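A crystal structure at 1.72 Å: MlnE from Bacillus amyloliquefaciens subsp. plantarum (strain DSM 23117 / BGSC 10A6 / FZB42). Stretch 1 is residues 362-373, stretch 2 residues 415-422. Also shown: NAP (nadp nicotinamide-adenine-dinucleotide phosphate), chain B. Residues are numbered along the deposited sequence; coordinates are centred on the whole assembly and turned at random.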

# COMPACT_ATOMS: atom_id res chain seq x y z
N GLY A 362 -13.57 -0.44 -0.68
CA GLY A 362 -12.72 0.73 -0.61
C GLY A 362 -13.47 2.03 -0.72
O GLY A 362 -14.67 2.06 -1.04
N LEU A 363 -12.79 3.09 -0.31
CA LEU A 363 -13.30 4.43 -0.56
C LEU A 363 -12.20 5.41 -0.79
O LEU A 363 -11.05 5.17 -0.45
N VAL A 364 -12.59 6.52 -1.36
CA VAL A 364 -11.70 7.54 -1.80
C VAL A 364 -12.22 8.81 -1.14
O VAL A 364 -13.40 9.04 -1.09
N LYS A 365 -11.34 9.60 -0.58
CA LYS A 365 -11.71 10.91 -0.02
C LYS A 365 -10.50 11.74 -0.24
O LYS A 365 -9.72 11.96 0.70
N ASP A 366 -10.30 12.17 -1.45
CA ASP A 366 -9.08 12.89 -1.82
C ASP A 366 -8.98 14.26 -1.09
O ASP A 366 -10.01 14.94 -0.91
N ALA A 367 -7.79 14.58 -0.59
CA ALA A 367 -7.45 15.89 -0.01
C ALA A 367 -5.93 15.88 0.20
O ALA A 367 -5.34 14.82 0.57
N PHE A 368 -5.31 17.03 -0.01
CA PHE A 368 -3.91 17.20 0.26
C PHE A 368 -3.70 16.99 1.75
O PHE A 368 -4.58 17.25 2.59
N ILE A 369 -2.49 16.57 2.10
CA ILE A 369 -2.10 16.38 3.49
C ILE A 369 -2.41 17.60 4.35
O ILE A 369 -2.85 17.46 5.48
N ILE A 370 -2.18 18.80 3.81
CA ILE A 370 -2.44 20.06 4.57
C ILE A 370 -3.90 20.19 4.98
O ILE A 370 -4.16 20.86 5.94
N LYS A 371 -4.83 19.56 4.25
CA LYS A 371 -6.27 19.62 4.52
C LYS A 371 -6.86 18.34 5.07
O LYS A 371 -8.03 18.30 5.44
N LYS A 372 -6.08 17.26 5.10
CA LYS A 372 -6.59 16.03 5.68
C LYS A 372 -6.78 16.16 7.15
O LYS A 372 -6.11 16.89 7.80
N THR A 373 -7.69 15.37 7.66
CA THR A 373 -7.81 15.14 9.09
C THR A 373 -7.54 13.71 9.39
O THR A 373 -7.66 12.83 8.53
N ASN A 415 -0.81 10.33 -6.98
CA ASN A 415 -1.08 11.69 -7.32
C ASN A 415 -1.34 12.41 -6.07
O ASN A 415 -1.88 11.86 -5.09
N ALA A 416 -0.98 13.68 -6.14
CA ALA A 416 -1.32 14.63 -5.14
C ALA A 416 -2.76 14.44 -4.64
O ALA A 416 -3.69 14.29 -5.43
N GLY A 417 -2.98 14.43 -3.33
CA GLY A 417 -4.31 14.23 -2.80
C GLY A 417 -4.71 12.81 -2.39
O GLY A 417 -5.71 12.62 -1.73
N GLN A 418 -3.89 11.83 -2.72
CA GLN A 418 -4.27 10.43 -2.46
C GLN A 418 -3.33 9.79 -1.44
O GLN A 418 -3.10 8.58 -1.53
N SER A 419 -2.76 10.56 -0.51
CA SER A 419 -1.66 10.00 0.30
C SER A 419 -2.07 8.76 1.16
O SER A 419 -1.30 7.78 1.23
N ASP A 420 -3.22 8.82 1.80
CA ASP A 420 -3.72 7.78 2.67
C ASP A 420 -4.28 6.63 1.84
O ASP A 420 -4.07 5.46 2.17
N TYR A 421 -4.88 6.97 0.71
CA TYR A 421 -5.37 5.95 -0.25
C TYR A 421 -4.20 5.15 -0.82
O TYR A 421 -4.26 3.91 -0.91
N ALA A 422 -3.14 5.84 -1.22
CA ALA A 422 -1.94 5.23 -1.76
C ALA A 422 -1.34 4.30 -0.70
O ALA A 422 -1.03 3.14 -1.00

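The side chains form one salt bridge across the stretches. Lys372 and Asp420 both point toward the opposing stretch, and Lys372 NZ lies 2.6 Å from Asp420 OD2. The lysine, with chi1 and chi2 both m and the rest of the chain t, has the reach to bring its ammonium group to the backbone as well: Lys372 NZ also donates to Lys365 O at 2.7 Å. Asp420 has chi1 p, and Asp420 OD1 also accepts a weak hydrogen bond from Tyr421 N at 3.0 Å. A charged pair suits this buried place because each charge is answered by the other.

The backbones meet where Ala367 N donates to Gly417 O at 3.1 Å. Gly417 sits at phi 96°, psi -9° in a type II turn, where a CB would be jammed against the preceding carbonyl oxygen; glycine is therefore the fitting residue.

Two waters extend this polar seam. Water 1 donates to Asp366 OD1 (2.8 Å) and accepts from Gln418 NE2 (2.6 Å), joining two side chains whose chi1 angles are both m. Water 2 donates to Ala367 O (2.8 Å) and accepts from Ser419 N (2.9 Å), linking a loop carbonyl to the start of the helix.

Apolar packing lies around the two rings. Phe368 (m) leaves CA sideways, but its end comes nearer, bringing Phe368 CZ to 3.6 Å from Ala416 CB. Tyr421 (t) points toward stretch 1, and Val364 (t) places CG2 3.6 Å from Tyr421 CE1, an off-centre CH-pi contact. Apart from the rings, Ser419 (chi1 p) points toward stretch 1, and the CD1 methyl of Ile369 (m, m) makes a van der Waals contact with its hydroxyl oxygen, 3.4 Å from Ile369 CD1 to Ser419 OG.

Tyrosine also carries a hydroxyl to the NADP: Tyr421 OH and NAP O2D share a very short hydrogen bond of 2.4 Å, while Gly362 N donates to NAP O4B at 3.2 Å.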

# COMPACT_ATOMS: atom_id res chain seq x y z
CB LEU A 363 -14.17 4.91 0.56
CG LEU A 363 -13.65 4.89 1.94
CD1 LEU A 363 -13.96 6.24 2.59
CD2 LEU A 363 -14.39 3.82 2.71
CB VAL A 364 -11.82 7.64 -3.33
CG1 VAL A 364 -11.27 8.92 -3.86
CG2 VAL A 364 -11.16 6.43 -3.98
CB LYS A 365 -11.92 10.86 1.48
CG LYS A 365 -13.20 10.39 2.07
CD LYS A 365 -13.23 10.94 3.51
CE LYS A 365 -14.19 10.19 4.43
NZ LYS A 365 -15.63 10.53 4.18
CB ASP A 366 -9.03 13.07 -3.34
CG ASP A 366 -8.67 11.74 -4.10
OD1 ASP A 366 -8.40 10.67 -3.49
OD2 ASP A 366 -8.59 11.81 -5.33
CB ALA A 367 -8.15 16.10 1.32
CB PHE A 368 -3.42 18.63 -0.15
CG PHE A 368 -3.02 18.77 -1.61
CD1 PHE A 368 -3.79 18.20 -2.62
CD2 PHE A 368 -1.90 19.53 -1.96
CE1 PHE A 368 -3.46 18.37 -3.94
CE2 PHE A 368 -1.56 19.72 -3.30
CZ PHE A 368 -2.34 19.13 -4.29
CB ILE A 369 -0.58 16.04 3.56
CG1 ILE A 369 -0.36 14.58 3.31
CG2 ILE A 369 0.04 16.34 4.94
CD1 ILE A 369 -0.89 13.75 4.47
CB ILE A 370 -2.00 21.37 3.82
CG1 ILE A 370 -2.54 21.46 2.38
CG2 ILE A 370 -0.50 21.45 3.75
CD1 ILE A 370 -2.15 22.70 1.58
CB LYS A 371 -7.00 19.97 3.24
CG LYS A 371 -6.46 21.24 2.58
CD LYS A 371 -7.37 22.45 2.71
CE LYS A 371 -8.45 22.41 1.63
NZ LYS A 371 -8.99 23.76 1.29
CB LYS A 372 -5.59 14.86 5.49
CG LYS A 372 -5.70 14.12 4.19
CD LYS A 372 -6.80 13.10 4.18
CE LYS A 372 -7.01 12.55 2.78
NZ LYS A 372 -8.12 11.59 2.88
CB THR A 373 -9.22 15.42 9.59
OG1 THR A 373 -10.12 14.45 9.05
CG2 THR A 373 -9.68 16.81 9.27
CB ASN A 415 -2.27 11.80 -8.29
CG ASN A 415 -2.04 10.94 -9.52
OD1 ASN A 415 -1.40 11.39 -10.47
ND2 ASN A 415 -2.43 9.66 -9.44
CB ALA A 416 -1.06 16.02 -5.70
CB GLN A 418 -4.09 9.64 -3.74
CG GLN A 418 -4.72 10.19 -4.99
CD GLN A 418 -4.46 9.23 -6.17
OE1 GLN A 418 -3.35 9.20 -6.79
NE2 GLN A 418 -5.46 8.43 -6.46
CB SER A 419 -1.02 11.07 1.16
OG SER A 419 -1.94 11.59 2.04
CB ASP A 420 -4.79 8.25 3.66
CG ASP A 420 -5.87 9.17 3.01
OD1 ASP A 420 -5.68 9.60 1.86
OD2 ASP A 420 -6.87 9.41 3.67
CB TYR A 421 -6.17 6.63 -1.37
CG TYR A 421 -6.82 5.73 -2.39
CD1 TYR A 421 -7.96 4.98 -2.08
CD2 TYR A 421 -6.34 5.68 -3.69
CE1 TYR A 421 -8.56 4.15 -3.02
CE2 TYR A 421 -6.95 4.87 -4.65
CZ TYR A 421 -8.04 4.12 -4.30
OH TYR A 421 -8.60 3.35 -5.28
CB ALA A 422 -0.96 6.28 -2.19
PA NAP B . -16.96 1.66 -5.56
O1A NAP B . -18.04 1.48 -6.66
O2A NAP B . -17.06 2.72 -4.48
O5B NAP B . -16.99 0.25 -4.80
C5B NAP B . -16.29 0.10 -3.57
C4B NAP B . -17.30 -0.55 -2.66
O4B NAP B . -16.67 -0.74 -1.38
C3B NAP B . -18.57 0.30 -2.38
O3B NAP B . -19.72 -0.33 -2.96
C2B NAP B . -18.70 0.29 -0.85
O2B NAP B . -20.02 0.05 -0.45
C1B NAP B . -17.71 -0.82 -0.43
N9A NAP B . -17.10 -0.63 0.88
C8A NAP B . -16.39 0.47 1.34
N7A NAP B . -16.02 0.31 2.66
C5A NAP B . -16.43 -0.92 3.02
C6A NAP B . -16.38 -1.72 4.22
N6A NAP B . -15.72 -1.18 5.31
N1A NAP B . -17.02 -2.97 4.23
C2A NAP B . -17.64 -3.42 3.13
N3A NAP B . -17.73 -2.73 1.96
C4A NAP B . -17.17 -1.52 1.85
O3 NAP B . -15.48 1.79 -6.23
PN NAP B . -14.91 0.96 -7.51
O1N NAP B . -14.59 1.92 -8.64
O2N NAP B . -15.77 -0.28 -7.60
O5D NAP B . -13.47 0.40 -7.04
C5D NAP B . -13.49 -0.85 -6.28
C4D NAP B . -12.10 -1.22 -5.75
O4D NAP B . -11.11 -1.19 -6.77
C3D NAP B . -11.67 -0.19 -4.70
O3D NAP B . -11.09 -0.88 -3.61
C2D NAP B . -10.68 0.71 -5.42
O2D NAP B . -9.72 1.32 -4.51
C1D NAP B . -10.06 -0.22 -6.51
N1N NAP B . -9.63 0.59 -7.68
C2N NAP B . -10.55 1.12 -8.56
C3N NAP B . -10.20 1.89 -9.68
C7N NAP B . -11.27 2.46 -10.67
O7N NAP B . -10.93 3.19 -11.60
N7N NAP B . -12.57 2.17 -10.58
C4N NAP B . -8.84 2.16 -9.87
C5N NAP B . -7.91 1.66 -8.95
C6N NAP B . -8.32 0.86 -7.87
P2B NAP B . -20.65 0.52 0.99
O1X NAP B . -20.52 2.03 1.13
O2X NAP B . -22.13 0.00 0.97
O3X NAP B . -19.82 -0.18 2.04
O HOH W 1 -7.71 8.57 -5.14
O HOH W 2 -2.98 13.39 0.24